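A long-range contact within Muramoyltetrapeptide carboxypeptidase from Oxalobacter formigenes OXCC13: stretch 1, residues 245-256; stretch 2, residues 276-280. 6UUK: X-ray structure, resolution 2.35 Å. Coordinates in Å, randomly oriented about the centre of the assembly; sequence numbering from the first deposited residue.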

ATOM      1  N   VAL B 245     -10.961   3.358  -9.661  1.00 21.69           N
ATOM      2  CA  VAL B 245      -9.766   2.620  -9.274  1.00 15.51           C
ATOM      3  C   VAL B 245      -9.663   1.344 -10.098  1.00 14.63           C
ATOM      4  O   VAL B 245     -10.647   0.853 -10.658  1.00 16.17           O
ATOM      5  N   GLU B 246      -8.445   0.808 -10.163  1.00 16.91           N
ATOM      6  CA  GLU B 246      -8.173  -0.458 -10.830  1.00 17.21           C
ATOM      7  C   GLU B 246      -6.836  -0.985 -10.328  1.00 16.53           C
ATOM      8  O   GLU B 246      -6.030  -0.239  -9.765  1.00 19.97           O
ATOM      9  N   ASP B 247      -6.606  -2.278 -10.545  1.00 19.85           N
ATOM     10  CA  ASP B 247      -5.378  -2.919 -10.090  1.00 22.71           C
ATOM     11  C   ASP B 247      -5.273  -4.296 -10.733  1.00 18.60           C
ATOM     12  O   ASP B 247      -6.220  -4.790 -11.350  1.00 18.08           O
ATOM     13  N   ILE B 248      -4.096  -4.911 -10.578  1.00 22.80           N
ATOM     14  CA  ILE B 248      -3.838  -6.270 -11.036  1.00 26.87           C
ATOM     15  C   ILE B 248      -2.953  -6.972 -10.016  1.00 27.57           C
ATOM     16  O   ILE B 248      -2.307  -6.340  -9.178  1.00 27.87           O
ATOM     17  N   HIS B 249      -2.927  -8.304 -10.107  1.00 22.22           N
ATOM     18  CA  HIS B 249      -2.165  -9.171  -9.208  1.00 24.62           C
ATOM     19  C   HIS B 249      -2.582  -9.014  -7.750  1.00 23.74           C
ATOM     20  O   HIS B 249      -1.793  -9.305  -6.845  1.00 18.02           O
ATOM     21  N   GLU B 250      -3.808  -8.563  -7.494  1.00 23.51           N
ATOM     22  CA  GLU B 250      -4.263  -8.264  -6.142  1.00 23.36           C
ATOM     23  C   GLU B 250      -5.404  -9.196  -5.765  1.00 16.21           C
ATOM     24  O   GLU B 250      -6.430  -9.238  -6.452  1.00 21.90           O
ATOM     25  N   HIS B 251      -5.222  -9.937  -4.677  1.00 22.44           N
ATOM     26  CA  HIS B 251      -6.320 -10.674  -4.080  1.00 20.34           C
ATOM     27  C   HIS B 251      -7.371  -9.690  -3.565  1.00 25.21           C
ATOM     28  O   HIS B 251      -7.030  -8.597  -3.106  1.00 23.99           O
ATOM     29  N   PRO B 252      -8.659 -10.043  -3.654  1.00 20.52           N
ATOM     30  CA  PRO B 252      -9.720  -9.119  -3.220  1.00 21.55           C
ATOM     31  C   PRO B 252      -9.570  -8.585  -1.800  1.00 21.16           C
ATOM     32  O   PRO B 252     -10.084  -7.505  -1.494  1.00 17.17           O
ATOM     33  N   TYR B 253      -8.877  -9.315  -0.922  1.00 20.22           N
ATOM     34  CA  TYR B 253      -8.623  -8.774   0.410  1.00 16.66           C
ATOM     35  C   TYR B 253      -7.579  -7.665   0.363  1.00 20.29           C
ATOM     36  O   TYR B 253      -7.627  -6.738   1.179  1.00 15.11           O
ATOM     37  N   ARG B 254      -6.635  -7.740  -0.579  1.00 24.28           N
ATOM     38  CA  ARG B 254      -5.717  -6.626  -0.787  1.00 19.69           C
ATOM     39  C   ARG B 254      -6.433  -5.430  -1.398  1.00 19.72           C
ATOM     40  O   ARG B 254      -6.029  -4.284  -1.173  1.00 21.74           O
ATOM     41  N   VAL B 255      -7.491  -5.677  -2.172  1.00 16.49           N
ATOM     42  CA  VAL B 255      -8.284  -4.585  -2.727  1.00 16.99           C
ATOM     43  C   VAL B 255      -9.098  -3.913  -1.628  1.00 15.00           C
ATOM     44  O   VAL B 255      -9.146  -2.681  -1.533  1.00 22.45           O
ATOM     45  N   GLU B 256      -9.748  -4.714  -0.780  1.00 16.03           N
ATOM     46  CA  GLU B 256     -10.517  -4.157   0.329  1.00 19.02           C
ATOM     47  C   GLU B 256      -9.621  -3.425   1.317  1.00 17.80           C
ATOM     48  O   GLU B 256     -10.047  -2.437   1.926  1.00 20.73           O
ATOM     49  N   LEU B 276     -15.516   1.091  -9.956  1.00 17.08           N
ATOM     50  CA  LEU B 276     -14.534   0.016  -9.928  1.00 14.31           C
ATOM     51  C   LEU B 276     -14.185  -0.387 -11.355  1.00 15.25           C
ATOM     52  O   LEU B 276     -15.063  -0.792 -12.124  1.00 13.90           O
ATOM     53  N   GLY B 277     -12.904  -0.276 -11.703  1.00 21.08           N
ATOM     54  CA  GLY B 277     -12.416  -0.699 -13.000  1.00 20.51           C
ATOM     55  C   GLY B 277     -12.114  -2.181 -13.034  1.00 17.35           C
ATOM     56  O   GLY B 277     -12.720  -2.983 -12.314  1.00 16.95           O
ATOM     57  N   HIS B 278     -11.159  -2.555 -13.881  1.00 16.57           N
ATOM     58  CA  HIS B 278     -10.773  -3.952 -14.016  1.00 20.34           C
ATOM     59  C   HIS B 278      -9.836  -4.358 -12.886  1.00 21.07           C
ATOM     60  O   HIS B 278      -8.814  -3.708 -12.645  1.00 17.59           O
ATOM     61  N   PHE B 279     -10.194  -5.434 -12.190  1.00 20.78           N
ATOM     62  CA  PHE B 279      -9.341  -6.083 -11.197  1.00 20.87           C
ATOM     63  C   PHE B 279      -9.169  -7.522 -11.674  1.00 22.88           C
ATOM     64  O   PHE B 279      -9.975  -8.397 -11.347  1.00 19.98           O
ATOM     65  N   SER B 280      -8.123  -7.762 -12.457  1.00 22.71           N
ATOM     66  CA  SER B 280      -7.939  -9.025 -13.154  1.00 32.81           C
ATOM     67  C   SER B 280      -6.769  -9.806 -12.568  1.00 27.68           C
ATOM     68  O   SER B 280      -5.992  -9.301 -11.753  1.00 21.86           O
TER

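The firmest polar link between the two stretches is a backbone one: Gly 277 N donates to Val 245 O at 2.7 Å, short and reasonably straight. It ties two strands that run parallel, their directions only 4° apart. A second rung is much slacker. Asp 247 N reaches His 278 O at 3.4 Å, a weak bond although well aligned, and just beyond it the ladder loosens: Asp 247 O lies 3.1 Å from His 278 O, two acceptors that cannot bond to each other. What Asp 247 O does receive is a CA-H contact from Phe 279 CA, at 3.4 Å and nearly linear.

No side chain makes a hydrogen bond across the interface. The carboxylate of Asp 247 turns back on its own strand, OD1 accepting from Ile 248 N at 2.9 Å; its chi1 of -140° lies between wells, and the end of the side chain leads away from the second strand. OD2 is satisfied elsewhere in the structure, as are both carboxylate oxygens of Glu 246. A single water serves the far end of the pairing: it accepts from Glu 250 N at 3.3 Å and donates weakly to Ser 280 O at 3.4 Å, bridging the backbones where the first stretch has turned into loop.

The side-chain packing centres on Phe 279, which has the largest area covered by the opposing stretch. Its CB shares a sheet face with Val 245, Asp 247 and Leu 276. The m rotamer, with chi2 near -94°, brings the ring back over the first strand, so that Glu 246 CA sits over one ring face, 4.0 Å from the centroid in a CH-pi contact, with Asp 247 N over the same face. Around the ring, Val 245 CG2 meets Phe 279 CZ at 3.8 Å, and Asp 247 CB comes to 3.7 Å from Phe 279 CE1. Val 255, a t rotamer pointing toward the second stretch from the helix, places CG1 3.7 Å from Phe 279 CE1. One aromatic thus gathers strand and helix into a single apolar cluster.

Val 245, in the m rotamer, also extends the cluster to Leu 276, with Val 245 CG2 4.3 Å from Leu 276 CD1; Leu 276 has an off-well chi1 of -97° and a p chi2. Beside this pair, Gly 277 leaves necessary room: an ideal CB would lie 2.9 Å from Val 245 O, a clash, and 3.2 Å from Glu 246 CB.

On the face carrying Ile 248 and Ser 280, packing is thinner. Both adopt p at chi1, and Ile 248 CG2 approaches Ser 280 OG to 3.3 Å, while the end of the isoleucine leads away. The CA-to-CB bond of Glu 246 points sideways, setting CB 3.5 Å from His 278 O; the chain beyond is p at chi1 and chi2. The rule to read here is economical: one good backbone bond, one glycine, and a phenylalanine folded over its neighbouring strand.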

ATOM      1  CB  VAL B 245      -9.750   2.275  -7.767  1.00 20.18           C
ATOM      2  CG1 VAL B 245      -9.617   3.534  -6.927  1.00 12.85           C
ATOM      3  CG2 VAL B 245     -11.004   1.504  -7.387  1.00 15.30           C
ATOM      4  CB  GLU B 246      -8.170  -0.309 -12.357  1.00 17.37           C
ATOM      5  CG  GLU B 246      -7.237   0.769 -12.902  1.00 14.03           C
ATOM      6  CD  GLU B 246      -5.789   0.321 -12.976  1.00 16.62           C
ATOM      7  OE1 GLU B 246      -4.892   1.166 -12.771  1.00 26.18           O
ATOM      8  OE2 GLU B 246      -5.547  -0.877 -13.236  1.00 17.52           O
ATOM      9  CB  ASP B 247      -5.336  -3.029  -8.563  1.00 19.72           C
ATOM     10  CG  ASP B 247      -3.962  -2.737  -7.996  1.00 17.63           C
ATOM     11  OD1 ASP B 247      -2.962  -2.946  -8.714  1.00 24.29           O
ATOM     12  OD2 ASP B 247      -3.883  -2.297  -6.829  1.00 18.22           O
ATOM     13  CB  ILE B 248      -3.171  -6.321 -12.428  1.00 31.48           C
ATOM     14  CG1 ILE B 248      -1.998  -5.338 -12.495  1.00 23.84           C
ATOM     15  CG2 ILE B 248      -4.192  -6.061 -13.524  1.00 35.84           C
ATOM     16  CD1 ILE B 248      -1.116  -5.521 -13.709  1.00 29.51           C
ATOM     17  CB  HIS B 249      -0.654  -8.935  -9.333  1.00 24.41           C
ATOM     18  CG  HIS B 249      -0.179  -8.735 -10.738  1.00 33.29           C
ATOM     19  ND1 HIS B 249      -0.383  -9.664 -11.735  1.00 31.39           N
ATOM     20  CD2 HIS B 249       0.507  -7.716 -11.308  1.00 32.43           C
ATOM     21  CE1 HIS B 249       0.149  -9.223 -12.861  1.00 30.70           C
ATOM     22  NE2 HIS B 249       0.696  -8.043 -12.629  1.00 34.90           N
ATOM     23  CB  GLU B 250      -4.711  -6.806  -6.019  1.00 18.73           C
ATOM     24  CG  GLU B 250      -3.645  -5.796  -6.396  1.00 21.82           C
ATOM     25  CD  GLU B 250      -2.372  -5.953  -5.589  1.00 18.86           C
ATOM     26  OE1 GLU B 250      -2.462  -6.224  -4.374  1.00 17.47           O
ATOM     27  OE2 GLU B 250      -1.279  -5.812  -6.176  1.00 21.92           O
ATOM     28  CB  HIS B 251      -5.805 -11.550  -2.940  1.00 20.45           C
ATOM     29  CG  HIS B 251      -6.700 -12.702  -2.598  1.00 19.49           C
ATOM     30  ND1 HIS B 251      -7.832 -12.564  -1.824  1.00 24.75           N
ATOM     31  CD2 HIS B 251      -6.618 -14.016  -2.910  1.00 27.87           C
ATOM     32  CE1 HIS B 251      -8.414 -13.741  -1.681  1.00 22.34           C
ATOM     33  NE2 HIS B 251      -7.696 -14.640  -2.330  1.00 27.89           N
ATOM     34  CB  PRO B 252     -10.998  -9.960  -3.362  1.00 22.29           C
ATOM     35  CG  PRO B 252     -10.538 -11.373  -3.663  1.00 24.99           C
ATOM     36  CD  PRO B 252      -9.216 -11.225  -4.331  1.00 21.15           C
ATOM     37  CB  TYR B 253      -8.201  -9.886   1.376  1.00 19.64           C
ATOM     38  CG  TYR B 253      -6.737 -10.280   1.331  1.00 23.57           C
ATOM     39  CD1 TYR B 253      -5.798  -9.646   2.138  1.00 24.73           C
ATOM     40  CD2 TYR B 253      -6.300 -11.305   0.507  1.00 22.63           C
ATOM     41  CE1 TYR B 253      -4.465 -10.010   2.105  1.00 24.16           C
ATOM     42  CE2 TYR B 253      -4.969 -11.677   0.467  1.00 23.45           C
ATOM     43  CZ  TYR B 253      -4.057 -11.026   1.269  1.00 26.60           C
ATOM     44  OH  TYR B 253      -2.732 -11.395   1.232  1.00 52.30           O
ATOM     45  CB  ARG B 254      -4.553  -7.058  -1.679  1.00 22.32           C
ATOM     46  CG  ARG B 254      -3.845  -8.321  -1.222  1.00 27.74           C
ATOM     47  CD  ARG B 254      -2.740  -8.708  -2.193  1.00 24.06           C
ATOM     48  NE  ARG B 254      -2.141  -9.997  -1.861  1.00 45.40           N
ATOM     49  CZ  ARG B 254      -1.080 -10.149  -1.076  1.00 57.33           C
ATOM     50  NH1 ARG B 254      -0.495  -9.089  -0.536  1.00 49.05           N
ATOM     51  NH2 ARG B 254      -0.605 -11.361  -0.829  1.00 50.41           N
ATOM     52  CB  VAL B 255      -9.186  -5.102  -3.861  1.00 17.85           C
ATOM     53  CG1 VAL B 255     -10.008  -3.965  -4.451  1.00 14.27           C
ATOM     54  CG2 VAL B 255      -8.349  -5.779  -4.936  1.00 16.86           C
ATOM     55  CB  GLU B 256     -11.285  -5.267   1.044  1.00 22.72           C
ATOM     56  CG  GLU B 256     -12.385  -4.774   1.967  1.00 22.08           C
ATOM     57  CD  GLU B 256     -12.994  -5.893   2.787  1.00 24.62           C
ATOM     58  OE1 GLU B 256     -12.380  -6.292   3.799  1.00 21.75           O
ATOM     59  OE2 GLU B 256     -14.081  -6.382   2.414  1.00 23.62           O
ATOM     60  CB  LEU B 276     -15.061  -1.186  -9.144  1.00 14.79           C
ATOM     61  CG  LEU B 276     -14.637  -1.298  -7.678  1.00 13.15           C
ATOM     62  CD1 LEU B 276     -14.975  -0.031  -6.910  1.00 18.25           C
ATOM     63  CD2 LEU B 276     -15.288  -2.508  -7.026  1.00 13.59           C
ATOM     64  CB  HIS B 278     -10.102  -4.199 -15.367  1.00 22.20           C
ATOM     65  CG  HIS B 278     -11.064  -4.315 -16.508  1.00 16.24           C
ATOM     66  ND1 HIS B 278     -12.022  -5.302 -16.577  1.00 13.72           N
ATOM     67  CD2 HIS B 278     -11.206  -3.573 -17.632  1.00 17.49           C
ATOM     68  CE1 HIS B 278     -12.719  -5.161 -17.690  1.00 19.43           C
ATOM     69  NE2 HIS B 278     -12.244  -4.120 -18.349  1.00 18.88           N
ATOM     70  CB  PHE B 279      -9.946  -6.011  -9.794  1.00 19.54           C
ATOM     71  CG  PHE B 279      -9.958  -4.627  -9.206  1.00 19.80           C
ATOM     72  CD1 PHE B 279      -8.927  -4.201  -8.385  1.00 18.07           C
ATOM     73  CD2 PHE B 279     -10.999  -3.755  -9.473  1.00 19.04           C
ATOM     74  CE1 PHE B 279      -8.934  -2.931  -7.841  1.00  8.38           C
ATOM     75  CE2 PHE B 279     -11.013  -2.482  -8.933  1.00 18.35           C
ATOM     76  CZ  PHE B 279      -9.978  -2.070  -8.115  1.00 17.34           C
ATOM     77  CB  SER B 280      -7.720  -8.784 -14.652  1.00 25.11           C
ATOM     78  OG  SER B 280      -6.601  -7.945 -14.874  1.00 17.63           O
TER
HETATM   79  O   HOH W   1      -6.312  -7.135  -9.091  1.00 21.76           O